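Local atomic coordinates of hypothetical protein (Parabacteroides merdae, PDB entry 4OO3), a protein that is probably an NAD(P)-dependent oxidoreductase, built from a Rossmann-type nucleotide-binding domain and a C-terminal domain of a putative oxidoreductase family. Residues E11-A24 against N90-Y104. Sequence-based numbering, arbitrary orientation.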
# COMPACT_ATOMS: atom_id res chain seq x y z
N GLU A 11 12.03 -20.15 13.79
CA GLU A 11 12.75 -20.42 12.54
C GLU A 11 13.04 -19.15 11.74
O GLU A 11 14.07 -19.04 11.08
CB GLU A 11 11.98 -21.43 11.67
CG GLU A 11 10.72 -20.87 11.03
CD GLU A 11 9.99 -21.88 10.16
OE1 GLU A 11 10.42 -23.05 10.11
OE2 GLU A 11 8.99 -21.51 9.51
N VAL A 12 12.11 -18.19 11.79
CA VAL A 12 12.28 -16.92 11.11
C VAL A 12 13.08 -15.99 12.00
O VAL A 12 12.72 -15.77 13.16
CB VAL A 12 10.92 -16.28 10.77
CG1 VAL A 12 11.08 -14.83 10.31
CG2 VAL A 12 10.20 -17.10 9.71
N LYS A 13 14.17 -15.45 11.46
CA LYS A 13 15.07 -14.58 12.20
C LYS A 13 15.12 -13.22 11.54
O LYS A 13 15.74 -13.06 10.48
CB LYS A 13 16.48 -15.16 12.24
CG LYS A 13 16.71 -16.18 13.35
CD LYS A 13 16.97 -17.57 12.81
CE LYS A 13 17.25 -18.53 13.96
NZ LYS A 13 18.09 -19.68 13.51
N LEU A 14 14.50 -12.23 12.17
CA LEU A 14 14.32 -10.91 11.56
C LEU A 14 15.55 -10.01 11.62
O LEU A 14 16.23 -9.93 12.63
CB LEU A 14 13.16 -10.15 12.22
CG LEU A 14 11.75 -10.74 12.16
CD1 LEU A 14 10.77 -9.74 12.76
CD2 LEU A 14 11.37 -11.11 10.74
N ILE A 15 15.81 -9.33 10.51
CA ILE A 15 16.75 -8.23 10.45
C ILE A 15 15.95 -6.99 10.14
O ILE A 15 15.15 -6.99 9.22
CB ILE A 15 17.77 -8.41 9.32
CG1 ILE A 15 18.56 -9.70 9.49
CG2 ILE A 15 18.69 -7.20 9.26
CD1 ILE A 15 19.36 -10.10 8.27
N THR A 16 16.15 -5.93 10.89
CA THR A 16 15.49 -4.68 10.57
C THR A 16 16.54 -3.72 10.07
O THR A 16 17.43 -3.34 10.81
CB THR A 16 14.74 -4.13 11.80
OG1 THR A 16 13.92 -5.17 12.34
CG2 THR A 16 13.86 -2.95 11.40
N LEU A 17 16.44 -3.34 8.80
CA LEU A 17 17.47 -2.54 8.15
C LEU A 17 17.01 -1.11 7.94
O LEU A 17 16.05 -0.86 7.20
CB LEU A 17 17.84 -3.16 6.81
CG LEU A 17 18.91 -2.43 6.01
CD1 LEU A 17 20.25 -2.43 6.73
CD2 LEU A 17 19.01 -3.08 4.65
N ASP A 18 17.70 -0.17 8.59
CA ASP A 18 17.45 1.25 8.45
C ASP A 18 15.95 1.58 8.51
O ASP A 18 15.40 2.13 7.56
CB ASP A 18 18.07 1.77 7.16
CG ASP A 18 18.08 3.29 7.06
OD1 ASP A 18 18.00 3.97 8.10
OD2 ASP A 18 18.18 3.81 5.93
N PRO A 19 15.29 1.24 9.63
CA PRO A 19 13.87 1.51 9.77
C PRO A 19 13.61 3.00 9.90
O PRO A 19 14.34 3.68 10.62
CB PRO A 19 13.50 0.78 11.06
CG PRO A 19 14.74 0.81 11.87
CD PRO A 19 15.86 0.66 10.87
N GLY A 20 12.62 3.49 9.17
CA GLY A 20 12.28 4.92 9.22
C GLY A 20 10.80 5.20 9.12
O GLY A 20 10.42 6.35 8.93
N HIS A 21 9.98 4.17 9.26
CA HIS A 21 8.52 4.28 9.25
C HIS A 21 7.95 3.31 10.30
O HIS A 21 8.59 2.32 10.63
CB HIS A 21 7.99 3.95 7.85
CG HIS A 21 6.54 4.30 7.65
ND1 HIS A 21 5.53 3.39 7.86
CD2 HIS A 21 5.94 5.45 7.28
CE1 HIS A 21 4.37 3.97 7.63
NE2 HIS A 21 4.59 5.22 7.28
N PHE A 22 6.75 3.60 10.80
CA PHE A 22 6.04 2.77 11.79
C PHE A 22 5.89 1.31 11.35
O PHE A 22 5.90 0.39 12.17
CB PHE A 22 4.64 3.39 12.04
CG PHE A 22 3.71 2.55 12.89
CD1 PHE A 22 4.14 1.96 14.07
CD2 PHE A 22 2.38 2.39 12.52
CE1 PHE A 22 3.28 1.21 14.86
CE2 PHE A 22 1.51 1.64 13.30
CZ PHE A 22 1.96 1.05 14.47
N HIS A 23 5.74 1.09 10.05
CA HIS A 23 5.53 -0.26 9.51
C HIS A 23 6.70 -1.22 9.77
O HIS A 23 6.49 -2.42 9.91
CB HIS A 23 5.21 -0.23 8.01
CG HIS A 23 3.88 0.38 7.70
ND1 HIS A 23 3.49 0.70 6.43
CD2 HIS A 23 2.86 0.75 8.51
CE1 HIS A 23 2.28 1.23 6.46
NE2 HIS A 23 1.88 1.27 7.71
N ALA A 24 7.92 -0.69 9.85
CA ALA A 24 9.05 -1.50 10.28
C ALA A 24 8.77 -2.16 11.64
O ALA A 24 9.10 -3.32 11.86
CB ALA A 24 10.32 -0.65 10.36
N ASN A 90 17.50 -14.30 8.52
CA ASN A 90 17.07 -14.88 7.24
C ASN A 90 15.84 -14.20 6.62
O ASN A 90 15.40 -14.60 5.55
CB ASN A 90 16.83 -16.38 7.39
CG ASN A 90 15.80 -16.70 8.45
OD1 ASN A 90 14.93 -15.89 8.77
ND2 ASN A 90 15.89 -17.89 9.01
N VAL A 91 15.29 -13.17 7.28
CA VAL A 91 14.27 -12.32 6.69
C VAL A 91 14.55 -10.86 7.07
O VAL A 91 14.64 -10.54 8.25
CB VAL A 91 12.85 -12.67 7.19
CG1 VAL A 91 11.82 -11.71 6.59
CG2 VAL A 91 12.50 -14.11 6.85
N MSE A 92 14.65 -10.00 6.06
CA MSE A 92 14.94 -8.59 6.26
C MSE A 92 13.68 -7.79 6.10
O MSE A 92 12.94 -7.97 5.13
CB MSE A 92 15.98 -8.14 5.25
CG MSE A 92 16.55 -6.75 5.56
SE MSE A 92 15.48 -5.35 4.66
CE MSE A 92 16.29 -5.53 2.90
N ILE A 93 13.43 -6.87 7.03
CA ILE A 93 12.27 -6.00 6.99
C ILE A 93 12.70 -4.59 6.60
O ILE A 93 13.46 -3.94 7.32
CB ILE A 93 11.58 -5.93 8.38
CG1 ILE A 93 11.22 -7.34 8.88
CG2 ILE A 93 10.36 -5.02 8.32
CD1 ILE A 93 10.29 -8.10 7.97
N GLN A 94 12.20 -4.10 5.46
CA GLN A 94 12.57 -2.75 4.98
C GLN A 94 11.36 -1.81 4.95
O GLN A 94 10.44 -2.00 4.16
CB GLN A 94 13.23 -2.83 3.60
CG GLN A 94 14.45 -1.92 3.45
CD GLN A 94 14.12 -0.44 3.67
OE1 GLN A 94 13.15 0.07 3.11
NE2 GLN A 94 14.92 0.25 4.49
N ALA A 95 11.37 -0.81 5.82
CA ALA A 95 10.36 0.25 5.81
C ALA A 95 10.98 1.55 6.28
O ALA A 95 11.35 1.68 7.45
CB ALA A 95 9.17 -0.11 6.68
N GLY A 96 11.10 2.51 5.36
CA GLY A 96 11.62 3.82 5.68
C GLY A 96 12.02 4.58 4.44
O GLY A 96 11.19 4.88 3.58
N ASN A 97 13.31 4.89 4.35
CA ASN A 97 13.82 5.69 3.26
C ASN A 97 13.73 4.96 1.91
O ASN A 97 14.47 4.02 1.66
CB ASN A 97 15.25 6.12 3.54
CG ASN A 97 15.70 7.25 2.64
OD1 ASN A 97 15.74 7.09 1.43
ND2 ASN A 97 16.00 8.39 3.24
N ASN A 98 12.84 5.43 1.05
CA ASN A 98 12.53 4.76 -0.21
C ASN A 98 13.55 5.01 -1.30
O ASN A 98 13.61 4.26 -2.28
CB ASN A 98 11.13 5.16 -0.69
CG ASN A 98 10.04 4.73 0.26
OD1 ASN A 98 10.10 3.66 0.84
ND2 ASN A 98 9.02 5.57 0.43
N GLY A 99 14.36 6.05 -1.15
CA GLY A 99 15.43 6.33 -2.11
C GLY A 99 16.54 5.29 -2.01
O GLY A 99 17.07 4.83 -3.02
N LYS A 100 16.88 4.93 -0.77
CA LYS A 100 17.85 3.89 -0.47
C LYS A 100 17.33 2.44 -0.62
O LYS A 100 18.11 1.50 -0.72
CB LYS A 100 18.33 4.06 0.97
CG LYS A 100 19.11 5.34 1.26
CD LYS A 100 19.14 5.62 2.75
CE LYS A 100 20.53 5.97 3.26
NZ LYS A 100 20.87 7.39 2.98
N LYS A 101 16.01 2.26 -0.64
CA LYS A 101 15.40 0.95 -0.44
C LYS A 101 15.81 -0.11 -1.45
O LYS A 101 16.14 -1.23 -1.07
CB LYS A 101 13.88 1.08 -0.46
CG LYS A 101 13.14 -0.23 -0.25
CD LYS A 101 11.65 -0.07 -0.53
CE LYS A 101 10.93 0.73 0.55
NZ LYS A 101 10.77 -0.05 1.80
N THR A 102 15.76 0.22 -2.74
CA THR A 102 15.92 -0.79 -3.77
C THR A 102 17.34 -1.38 -3.76
O THR A 102 17.51 -2.60 -3.89
CB THR A 102 15.55 -0.23 -5.17
OG1 THR A 102 14.42 0.64 -5.07
CG2 THR A 102 15.22 -1.37 -6.13
N GLU A 103 18.34 -0.53 -3.56
CA GLU A 103 19.72 -1.00 -3.43
C GLU A 103 19.88 -1.91 -2.21
O GLU A 103 20.46 -2.98 -2.31
CB GLU A 103 20.69 0.19 -3.35
CG GLU A 103 22.17 -0.18 -3.39
CD GLU A 103 22.57 -1.01 -4.61
OE1 GLU A 103 22.05 -0.76 -5.72
OE2 GLU A 103 23.42 -1.91 -4.44
N TYR A 104 19.33 -1.50 -1.06
CA TYR A 104 19.29 -2.35 0.12
C TYR A 104 18.71 -3.72 -0.22
O TYR A 104 19.27 -4.75 0.15
CB TYR A 104 18.38 -1.77 1.20
CG TYR A 104 18.85 -0.54 1.95
CD1 TYR A 104 20.18 -0.11 1.92
CD2 TYR A 104 17.95 0.17 2.75
CE1 TYR A 104 20.58 1.00 2.64
CE2 TYR A 104 18.34 1.28 3.46
CZ TYR A 104 19.65 1.69 3.41
OH TYR A 104 20.01 2.80 4.14
O HOH W 1 13.29 -1.13 7.98
O HOH W 2 14.76 4.73 6.78
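L17 lies across the ring of Y104, its CD2 3.7 Å from Y104 CG, an off-centre CH-pi contact; K100 O sits over the rim of the opposite face. With CG anti to the backbone N (chi1 -180°), L17 brings its CD2 branch over the ring while its CB rests 3.9 Å from SE of selenomethionine M92; Y79 and M83 of helix 79-86 also touch this leucine. At the ring edge, D18 OD2 sits 2.8 Å from Y104 OH, carboxylate and ring planes 74° apart; that hydroxyl is hydrogen-bonded to Y79 OH. I93, on the sheet face of L14 and T16, packs CG1 against L14 CD2, and its N donates to I15 O (2.8 Å) almost in line with the carbonyl. At the strand entrance N90 grips backbone with both ends of its amide: ND2 gives a straight bond to E11 O (3.0 Å, 169°), lying in the amide plane, while OD1 takes K13 N (2.8 Å). A leucine here would probably leave E11 O and K13 N without these mates. Beyond the strands, G20 N donates to A95 O (2.8 Å); at the strand ends, water 1 links L17 O, I93 O and A95 N. Adjacent parallel strands 14-17 and 91-94, each running through a loop into a helix, form the centre of a Rossmann fold (strand order 3-2-1-4-5-6), at whose C-terminal strand ends relatives bind the dinucleotide, as this protein probably does.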